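Local coordinates for protein molybdopterin molybdotransferase (PDB 1UZ5) that probably inserts molybdenum into adenylyl-molybdopterin in a magnesium-dependent reaction, releasing AMP and completing the molybdenum cofactor, at residues 9-23 against 312-324. Residues are numbered along the deposited sequence; the frame is centred on the assembly and turned at random.
Sequences LEKALEVVQSFKISP and TLLVVPLLLRALG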
# COMPACT_ATOMS: atom_id res chain seq x y z
N LEU A 9 2.04 -7.65 -26.82
CA LEU A 9 1.78 -7.45 -25.40
C LEU A 9 0.87 -6.24 -25.19
O LEU A 9 -0.11 -6.30 -24.45
CB LEU A 9 3.10 -7.23 -24.65
CG LEU A 9 3.02 -6.92 -23.15
CD1 LEU A 9 2.27 -8.02 -22.43
CD2 LEU A 9 4.42 -6.77 -22.58
N GLU A 10 1.20 -5.14 -25.87
CA GLU A 10 0.42 -3.92 -25.75
C GLU A 10 -1.07 -4.18 -25.93
O GLU A 10 -1.89 -3.60 -25.23
CB GLU A 10 0.90 -2.89 -26.78
CG GLU A 10 0.11 -1.59 -26.75
CD GLU A 10 0.05 -0.99 -25.36
OE1 GLU A 10 1.13 -0.77 -24.76
OE2 GLU A 10 -1.07 -0.72 -24.87
N LYS A 11 -1.41 -5.05 -26.87
CA LYS A 11 -2.82 -5.36 -27.10
C LYS A 11 -3.38 -6.10 -25.90
O LYS A 11 -4.47 -5.78 -25.42
CB LYS A 11 -2.99 -6.22 -28.36
CG LYS A 11 -4.43 -6.64 -28.60
CD LYS A 11 -5.35 -5.44 -28.76
CE LYS A 11 -6.81 -5.86 -28.86
NZ LYS A 11 -7.06 -6.76 -30.02
N ALA A 12 -2.64 -7.10 -25.43
CA ALA A 12 -3.07 -7.88 -24.27
C ALA A 12 -3.24 -6.95 -23.07
O ALA A 12 -4.14 -7.14 -22.26
CB ALA A 12 -2.05 -8.96 -23.96
N LEU A 13 -2.37 -5.94 -22.97
CA LEU A 13 -2.44 -4.99 -21.88
C LEU A 13 -3.69 -4.13 -22.01
O LEU A 13 -4.38 -3.86 -21.03
CB LEU A 13 -1.19 -4.10 -21.85
CG LEU A 13 0.11 -4.79 -21.46
CD1 LEU A 13 1.27 -3.82 -21.54
CD2 LEU A 13 -0.02 -5.34 -20.04
N GLU A 14 -3.98 -3.70 -23.24
CA GLU A 14 -5.16 -2.88 -23.50
C GLU A 14 -6.41 -3.66 -23.14
O GLU A 14 -7.37 -3.10 -22.61
CB GLU A 14 -5.20 -2.46 -24.97
CG GLU A 14 -4.13 -1.45 -25.35
CD GLU A 14 -4.09 -1.18 -26.84
OE1 GLU A 14 -5.16 -0.92 -27.43
OE2 GLU A 14 -2.98 -1.22 -27.42
N VAL A 15 -6.40 -4.96 -23.42
CA VAL A 15 -7.54 -5.81 -23.12
C VAL A 15 -7.80 -5.88 -21.62
O VAL A 15 -8.94 -5.75 -21.17
CB VAL A 15 -7.31 -7.24 -23.65
CG1 VAL A 15 -8.47 -8.15 -23.22
CG2 VAL A 15 -7.19 -7.22 -25.16
N VAL A 16 -6.75 -6.08 -20.83
CA VAL A 16 -6.91 -6.15 -19.38
C VAL A 16 -7.41 -4.81 -18.87
O VAL A 16 -8.28 -4.76 -17.99
CB VAL A 16 -5.58 -6.50 -18.69
CG1 VAL A 16 -5.78 -6.50 -17.17
CG2 VAL A 16 -5.10 -7.87 -19.16
N GLN A 17 -6.87 -3.73 -19.42
CA GLN A 17 -7.28 -2.39 -19.02
C GLN A 17 -8.78 -2.23 -19.26
O GLN A 17 -9.45 -1.51 -18.53
CB GLN A 17 -6.52 -1.34 -19.83
CG GLN A 17 -5.02 -1.37 -19.63
CD GLN A 17 -4.30 -0.32 -20.44
OE1 GLN A 17 -4.56 0.88 -20.29
NE2 GLN A 17 -3.39 -0.75 -21.31
N SER A 18 -9.29 -2.92 -20.27
CA SER A 18 -10.72 -2.84 -20.59
C SER A 18 -11.54 -3.51 -19.50
O SER A 18 -12.74 -3.26 -19.38
CB SER A 18 -11.02 -3.49 -21.94
OG SER A 18 -11.24 -4.89 -21.79
N PHE A 19 -10.90 -4.38 -18.72
CA PHE A 19 -11.61 -5.06 -17.64
C PHE A 19 -11.71 -4.10 -16.46
O PHE A 19 -10.89 -3.20 -16.31
CB PHE A 19 -10.87 -6.32 -17.17
CG PHE A 19 -10.70 -7.37 -18.23
CD1 PHE A 19 -11.67 -7.55 -19.22
CD2 PHE A 19 -9.58 -8.19 -18.23
CE1 PHE A 19 -11.53 -8.54 -20.19
CE2 PHE A 19 -9.43 -9.19 -19.19
CZ PHE A 19 -10.41 -9.36 -20.17
N LYS A 20 -12.72 -4.30 -15.63
CA LYS A 20 -12.88 -3.46 -14.47
C LYS A 20 -13.47 -4.26 -13.33
O LYS A 20 -14.57 -4.81 -13.45
CB LYS A 20 -13.79 -2.27 -14.81
CG LYS A 20 -13.74 -1.15 -13.78
CD LYS A 20 -14.50 0.07 -14.28
CE LYS A 20 -14.34 1.25 -13.33
NZ LYS A 20 -15.02 2.47 -13.86
N ILE A 21 -12.72 -4.35 -12.24
CA ILE A 21 -13.17 -5.07 -11.07
C ILE A 21 -13.59 -4.03 -10.04
O ILE A 21 -12.88 -3.05 -9.81
CB ILE A 21 -12.05 -5.93 -10.45
CG1 ILE A 21 -11.50 -6.92 -11.48
CG2 ILE A 21 -12.57 -6.66 -9.22
CD1 ILE A 21 -12.52 -7.94 -11.95
N SER A 22 -14.75 -4.23 -9.44
CA SER A 22 -15.24 -3.32 -8.41
C SER A 22 -15.58 -4.19 -7.21
O SER A 22 -16.69 -4.69 -7.09
CB SER A 22 -16.48 -2.56 -8.89
OG SER A 22 -16.13 -1.61 -9.87
N PRO A 23 -14.60 -4.39 -6.32
CA PRO A 23 -14.77 -5.22 -5.12
C PRO A 23 -15.75 -4.61 -4.12
O PRO A 23 -16.28 -5.31 -3.25
CB PRO A 23 -13.35 -5.31 -4.57
CG PRO A 23 -12.81 -3.95 -4.89
CD PRO A 23 -13.28 -3.73 -6.31
N THR A 312 2.63 -10.89 -12.96
CA THR A 312 3.01 -9.51 -12.74
C THR A 312 2.62 -8.58 -13.89
O THR A 312 2.11 -7.48 -13.67
CB THR A 312 4.52 -9.41 -12.51
OG1 THR A 312 4.87 -10.19 -11.37
CG2 THR A 312 4.94 -7.95 -12.29
N LEU A 313 2.85 -9.05 -15.11
CA LEU A 313 2.55 -8.25 -16.30
C LEU A 313 1.08 -8.10 -16.62
O LEU A 313 0.64 -7.02 -17.03
CB LEU A 313 3.26 -8.85 -17.52
CG LEU A 313 4.77 -8.66 -17.61
CD1 LEU A 313 5.34 -9.53 -18.71
CD2 LEU A 313 5.07 -7.18 -17.87
N LEU A 314 0.30 -9.16 -16.41
CA LEU A 314 -1.12 -9.14 -16.76
C LEU A 314 -2.14 -9.04 -15.63
O LEU A 314 -3.11 -8.28 -15.73
CB LEU A 314 -1.45 -10.38 -17.59
CG LEU A 314 -0.57 -10.69 -18.80
CD1 LEU A 314 -1.03 -11.98 -19.44
CD2 LEU A 314 -0.62 -9.55 -19.80
N VAL A 315 -1.95 -9.80 -14.57
CA VAL A 315 -2.91 -9.80 -13.48
C VAL A 315 -2.73 -8.68 -12.46
O VAL A 315 -3.70 -8.06 -12.04
CB VAL A 315 -2.92 -11.16 -12.75
CG1 VAL A 315 -4.07 -11.21 -11.75
CG2 VAL A 315 -3.04 -12.30 -13.77
N VAL A 316 -1.49 -8.43 -12.07
CA VAL A 316 -1.21 -7.40 -11.08
C VAL A 316 -1.82 -6.04 -11.42
O VAL A 316 -2.50 -5.44 -10.59
CB VAL A 316 0.31 -7.28 -10.84
CG1 VAL A 316 0.62 -6.10 -9.93
CG2 VAL A 316 0.82 -8.57 -10.19
N PRO A 317 -1.59 -5.53 -12.65
CA PRO A 317 -2.17 -4.23 -13.00
C PRO A 317 -3.69 -4.18 -12.76
O PRO A 317 -4.22 -3.17 -12.30
CB PRO A 317 -1.79 -4.08 -14.47
CG PRO A 317 -0.46 -4.77 -14.53
CD PRO A 317 -0.74 -6.03 -13.74
N LEU A 318 -4.37 -5.28 -13.07
CA LEU A 318 -5.81 -5.37 -12.89
C LEU A 318 -6.17 -5.25 -11.41
O LEU A 318 -7.07 -4.50 -11.03
CB LEU A 318 -6.34 -6.70 -13.43
CG LEU A 318 -7.83 -6.97 -13.27
CD1 LEU A 318 -8.64 -5.91 -14.01
CD2 LEU A 318 -8.17 -8.36 -13.80
N LEU A 319 -5.47 -6.01 -10.58
CA LEU A 319 -5.72 -6.01 -9.15
C LEU A 319 -5.41 -4.66 -8.50
O LEU A 319 -6.15 -4.18 -7.66
CB LEU A 319 -4.91 -7.13 -8.48
CG LEU A 319 -5.19 -8.51 -9.08
CD1 LEU A 319 -4.41 -9.59 -8.35
CD2 LEU A 319 -6.69 -8.80 -9.01
N LEU A 320 -4.30 -4.06 -8.91
CA LEU A 320 -3.91 -2.77 -8.36
C LEU A 320 -4.95 -1.70 -8.68
O LEU A 320 -5.30 -0.89 -7.82
CB LEU A 320 -2.54 -2.34 -8.91
CG LEU A 320 -1.36 -3.20 -8.45
CD1 LEU A 320 -0.06 -2.64 -9.00
CD2 LEU A 320 -1.32 -3.24 -6.93
N ARG A 321 -5.46 -1.71 -9.91
CA ARG A 321 -6.47 -0.74 -10.32
C ARG A 321 -7.74 -0.91 -9.51
O ARG A 321 -8.42 0.06 -9.19
CB ARG A 321 -6.77 -0.88 -11.80
CG ARG A 321 -5.63 -0.40 -12.69
CD ARG A 321 -5.80 -0.93 -14.10
NE ARG A 321 -4.62 -0.60 -14.90
CZ ARG A 321 -4.19 -1.31 -15.93
NH1 ARG A 321 -3.11 -0.92 -16.59
NH2 ARG A 321 -4.83 -2.41 -16.31
N ALA A 322 -8.06 -2.16 -9.17
CA ALA A 322 -9.25 -2.44 -8.38
C ALA A 322 -9.08 -1.88 -6.97
O ALA A 322 -10.06 -1.64 -6.26
CB ALA A 322 -9.48 -3.92 -8.31
N LEU A 323 -7.83 -1.67 -6.56
CA LEU A 323 -7.54 -1.16 -5.22
C LEU A 323 -7.12 0.31 -5.26
O LEU A 323 -6.53 0.81 -4.31
CB LEU A 323 -6.44 -2.00 -4.57
CG LEU A 323 -6.79 -3.46 -4.30
CD1 LEU A 323 -5.53 -4.23 -3.93
CD2 LEU A 323 -7.82 -3.55 -3.19
N GLY A 324 -7.42 0.98 -6.37
CA GLY A 324 -7.07 2.38 -6.52
C GLY A 324 -5.57 2.60 -6.53
O GLY A 324 -5.10 3.72 -6.31
O HOH W 1 -3.37 -3.75 -18.32
O HOH W 2 -10.02 -3.46 -12.01
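The N-terminal helix of this MoeA protein packs along the last helix of its probable molybdopterin-binding domain, with Leu-9, Leu-13 and Val-16 lying against Leu-313, Leu-314 and Leu-318. The helix axes come within 9.6 Å and run the same way, with a crossing angle of -26°. Leu-314 CD2 fits among three aliphatic neighbours, Leu-9 CD1 at 4.2 Å, Ala-12 CB and Leu-13 CD2; the small alanine lets the leucine come close to the helix surface. Val-16 stands with CG1 anti to its own N (chi1 177°), which directs that methyl onto Leu-318 CB at 3.8 Å and beside the carbonyl oxygen of Leu-314. Leu-13 CD2 lies 3.5 Å from Leu-313 O, the carbonyl four residues before Pro-317, whose ring nitrogen has no hydrogen to give it a helical bond, and here the helix kinks.

Farther along, helix 9-18 gives way to an extended loop that follows the same partner. Leu-318 CD1 meets Phe-19 CB and Ile-21 CG1, each at 3.9 Å, its side chain and that of Ile-21 crossing at about a right angle. The segments then draw together at Ala-322, where a lone methyl suffices: its CB is 3.9 Å from Ile-21 CB, and Pro-23 CD also approaches it. From the domain's mixed sheet, Ile-289 of strand 288-292 touches Val-16, Phe-19 and Leu-314, and Pro-296 of strand 295-300 touches Phe-19 and Ile-21.

At the margin, in the conformer described here, one of two deposited, the extended Arg-321 lays its guanidinium obliquely across the Gln-17 chain, NH2 3.5 Å from Gln-17 CG, Pro-317 CB covers one face, and a water accepts from NH2 at 2.8 Å while donating to Leu-13 O. A second water links Ile-21 N to Leu-318 O.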